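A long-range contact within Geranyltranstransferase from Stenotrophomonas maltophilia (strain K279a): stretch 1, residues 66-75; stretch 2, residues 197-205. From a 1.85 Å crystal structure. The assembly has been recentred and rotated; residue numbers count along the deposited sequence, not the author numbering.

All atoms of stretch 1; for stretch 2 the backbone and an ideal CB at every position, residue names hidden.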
# COMPACT_ATOMS: atom_id res chain seq x y z
N LEU A 66 25.84 3.75 -11.27
CA LEU A 66 27.15 3.49 -10.69
C LEU A 66 27.71 2.14 -11.11
O LEU A 66 28.93 1.97 -11.20
CB LEU A 66 27.07 3.50 -9.16
CG LEU A 66 27.05 4.75 -8.31
CD1 LEU A 66 26.90 4.27 -6.85
CD2 LEU A 66 28.36 5.49 -8.50
N PHE A 67 26.83 1.17 -11.31
CA PHE A 67 27.21 -0.20 -11.63
C PHE A 67 27.05 -0.52 -13.10
O PHE A 67 27.23 -1.68 -13.49
CB PHE A 67 26.37 -1.15 -10.78
CG PHE A 67 26.39 -0.81 -9.32
CD1 PHE A 67 27.40 -1.30 -8.51
CD2 PHE A 67 25.44 0.03 -8.78
CE1 PHE A 67 27.44 -0.98 -7.18
CE2 PHE A 67 25.48 0.37 -7.43
CZ PHE A 67 26.48 -0.13 -6.64
N GLY A 68 26.70 0.47 -13.92
CA GLY A 68 26.50 0.22 -15.33
C GLY A 68 25.20 -0.46 -15.66
O GLY A 68 25.06 -1.02 -16.75
N THR A 69 24.23 -0.42 -14.75
CA THR A 69 22.98 -1.14 -14.93
C THR A 69 22.12 -0.47 -15.99
O THR A 69 22.01 0.75 -16.04
CB THR A 69 22.24 -1.18 -13.60
OG1 THR A 69 23.09 -1.84 -12.65
CG2 THR A 69 20.93 -1.95 -13.72
N GLN A 70 21.51 -1.29 -16.81
CA GLN A 70 20.66 -0.77 -17.86
C GLN A 70 19.33 -0.28 -17.28
O GLN A 70 18.85 -0.80 -16.26
CB GLN A 70 20.41 -1.84 -18.92
CG GLN A 70 21.53 -1.95 -19.96
CD GLN A 70 21.55 -0.78 -20.93
OE1 GLN A 70 22.33 0.17 -20.77
NE2 GLN A 70 20.67 -0.83 -21.94
N PRO A 71 18.73 0.74 -17.89
CA PRO A 71 17.52 1.34 -17.30
C PRO A 71 16.36 0.36 -17.23
O PRO A 71 15.51 0.48 -16.34
CB PRO A 71 17.23 2.52 -18.24
CG PRO A 71 17.77 2.07 -19.57
CD PRO A 71 19.01 1.29 -19.24
N GLU A 72 16.32 -0.62 -18.14
CA GLU A 72 15.23 -1.59 -18.13
C GLU A 72 15.19 -2.37 -16.82
O GLU A 72 14.11 -2.81 -16.40
CB GLU A 72 15.36 -2.56 -19.30
CG GLU A 72 15.09 -1.94 -20.65
CD GLU A 72 16.33 -1.32 -21.26
OE1 GLU A 72 17.40 -1.37 -20.62
OE2 GLU A 72 16.23 -0.78 -22.38
N SER A 73 16.35 -2.57 -16.19
CA SER A 73 16.44 -3.25 -14.90
C SER A 73 16.02 -2.36 -13.75
O SER A 73 15.92 -2.84 -12.61
CB SER A 73 17.87 -3.71 -14.62
OG SER A 73 18.29 -4.72 -15.52
N LEU A 74 15.82 -1.07 -14.00
CA LEU A 74 15.57 -0.10 -12.95
C LEU A 74 14.18 0.51 -13.01
O LEU A 74 13.77 1.15 -12.03
CB LEU A 74 16.64 1.02 -13.04
CG LEU A 74 18.08 0.53 -12.78
CD1 LEU A 74 19.10 1.48 -13.34
CD2 LEU A 74 18.32 0.35 -11.25
N ASP A 75 13.45 0.33 -14.12
CA ASP A 75 12.20 1.05 -14.34
C ASP A 75 11.18 0.77 -13.24
O ASP A 75 10.51 1.70 -12.75
CB ASP A 75 11.59 0.69 -15.70
CG ASP A 75 12.36 1.28 -16.89
OD1 ASP A 75 12.92 2.40 -16.78
OD2 ASP A 75 12.39 0.63 -17.96
N UNK A 197 17.50 0.67 -3.66
CA UNK A 197 16.90 -0.18 -4.69
C UNK A 197 17.68 -0.12 -5.99
O UNK A 197 17.90 -1.15 -6.63
CB UNK A 197 15.45 0.23 -4.94
N UNK A 198 18.10 1.08 -6.40
CA UNK A 198 18.94 1.18 -7.58
C UNK A 198 20.21 0.37 -7.45
O UNK A 198 20.63 -0.31 -8.39
CB UNK A 198 19.29 2.64 -7.86
N UNK A 199 20.82 0.40 -6.26
CA UNK A 199 22.06 -0.33 -6.05
C UNK A 199 21.80 -1.83 -5.98
O UNK A 199 22.61 -2.62 -6.48
CB UNK A 199 22.75 0.15 -4.77
N UNK A 200 20.67 -2.24 -5.37
CA UNK A 200 20.31 -3.66 -5.40
C UNK A 200 20.14 -4.15 -6.83
O UNK A 200 20.59 -5.25 -7.18
CB UNK A 200 19.02 -3.90 -4.61
N UNK A 201 19.48 -3.35 -7.68
CA UNK A 201 19.32 -3.79 -9.06
C UNK A 201 20.66 -3.83 -9.78
O UNK A 201 20.84 -4.61 -10.73
CB UNK A 201 18.35 -2.87 -9.80
N UNK A 202 21.62 -3.01 -9.34
CA UNK A 202 22.99 -3.05 -9.79
C UNK A 202 23.83 -4.16 -9.18
O UNK A 202 25.02 -4.27 -9.48
CB UNK A 202 23.65 -1.70 -9.49
N UNK A 203 23.22 -4.98 -8.31
CA UNK A 203 23.88 -6.12 -7.67
C UNK A 203 25.00 -5.67 -6.73
O UNK A 203 26.01 -6.37 -6.57
CB UNK A 203 24.44 -7.07 -8.73
N UNK A 204 24.82 -4.52 -6.09
CA UNK A 204 25.79 -4.05 -5.10
C UNK A 204 25.85 -4.99 -3.91
O UNK A 204 24.86 -5.61 -3.53
CB UNK A 204 25.44 -2.64 -4.63
N UNK A 205 27.03 -5.08 -3.30
CA UNK A 205 27.17 -5.84 -2.06
C UNK A 205 27.00 -4.93 -0.84
O UNK A 205 26.98 -3.70 -0.94
CB UNK A 205 28.53 -6.54 -2.01

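Stretch 2 carries the end of a helix across stretch 1, which offers the ring of Phe 67, the hydroxyl and methyl of Thr 69, the carbonyl of Ser 73 and the branched end of Leu 74. At position 197 the CA-to-CB bond points sideways, and the ideal CB has nothing of stretch 1 within 5.5 Å. The contact therefore hardly restricts the choice, and most residues other than proline would do. The deposited residue is Met 197, whose side chain makes no contact with stretch 1.

Position 198 is also helical and sideways, but here an ideal CB would lie 4.2 Å from Leu 74 CD2. That distance is comfortable for a methyl group, so alanine or another small residue would fit as well as glycine. The residue is Gly 198, which leaves its backbone to make the contact: Gly 198 O is 3.7 Å from Leu 74 CD2.

At 199 the ideal CB sits 3.8 Å from Phe 67 CE2, a normal apolar distance beside an aromatic ring. An apolar side chain is suited to this place, and a small one already reaches the ring. Ala 199 does so with its single methyl, Ala 199 CB packing 3.8 Å from Phe 67 CE2. Position 200 points away, so most helix-compatible side chains would suit; it is Leu 200, which takes no part in the contact.

Position 201 points toward stretch 1. Its ideal CB lies 3.5 Å from Leu 74 CD2 and 3.7 Å from Ser 73 O, so the surroundings combine an apolar methyl with a carbonyl acceptor. Alanine, serine, cysteine or a modest apolar residue would be plausible. The residue is Cys 201, with chi1 in the m well. Cys 201 CB packs against Leu 74 CD2 at 3.5 Å, while Cys 201 SG comes within 3.5 Å of Ser 73 O.

The tightest restriction comes at 202. The CA-to-CB direction is toward stretch 1, and an ideal CB would be 2.6 Å from Phe 67 CD2, a clash, and 3.2 Å from Thr 69 OG1. With phi/psi of -78/0 the backbone angles do not demand glycine; the lack of space does. Gly 202 lets side chains of stretch 1 meet its backbone: Gly 202 CA is 3.1 Å from Thr 69 OG1 and Gly 202 O 3.6 Å from Phe 67 CB.

At 203 phi turns positive (65°), which favours glycine, though asparagine and other residues can adopt it. The CB points sideways, clear of stretch 1. Gln 203 occupies it, and two bonds back into the last helical turn form a Schellman motif.

Position 204 places its ideal CB a tight 3.4 Å from Phe 67 CZ, so a small apolar group suits it; Ala 204 packs its CB there. Position 205, the N-cap of a following helix, suits serine, threonine, aspartate or asparagine, but is His 205, which does not touch stretch 1.

Stretch 2, residues 197-205: MGALCGQAH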
# COMPACT_ATOMS: atom_id res chain seq x y z
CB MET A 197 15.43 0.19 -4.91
CG MET A 197 14.60 -0.12 -3.63
SD MET A 197 13.02 0.74 -3.58
CE MET A 197 12.18 -0.39 -4.62
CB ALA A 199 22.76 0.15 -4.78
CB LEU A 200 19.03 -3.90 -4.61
CG LEU A 200 19.17 -3.84 -3.09
CD1 LEU A 200 17.77 -3.91 -2.48
CD2 LEU A 200 20.02 -5.01 -2.62
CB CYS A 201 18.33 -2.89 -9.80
SG CYS A 201 16.63 -3.02 -9.22
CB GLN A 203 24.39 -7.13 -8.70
CG GLN A 203 23.29 -7.51 -9.68
CD GLN A 203 23.69 -8.55 -10.70
OE1 GLN A 203 24.49 -9.44 -10.43
NE2 GLN A 203 23.11 -8.46 -11.88
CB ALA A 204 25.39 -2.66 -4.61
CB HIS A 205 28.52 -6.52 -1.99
CG HIS A 205 28.75 -7.50 -3.10
ND1 HIS A 205 27.91 -8.56 -3.34
CD2 HIS A 205 29.73 -7.56 -4.04
CE1 HIS A 205 28.36 -9.25 -4.37
NE2 HIS A 205 29.46 -8.66 -4.82
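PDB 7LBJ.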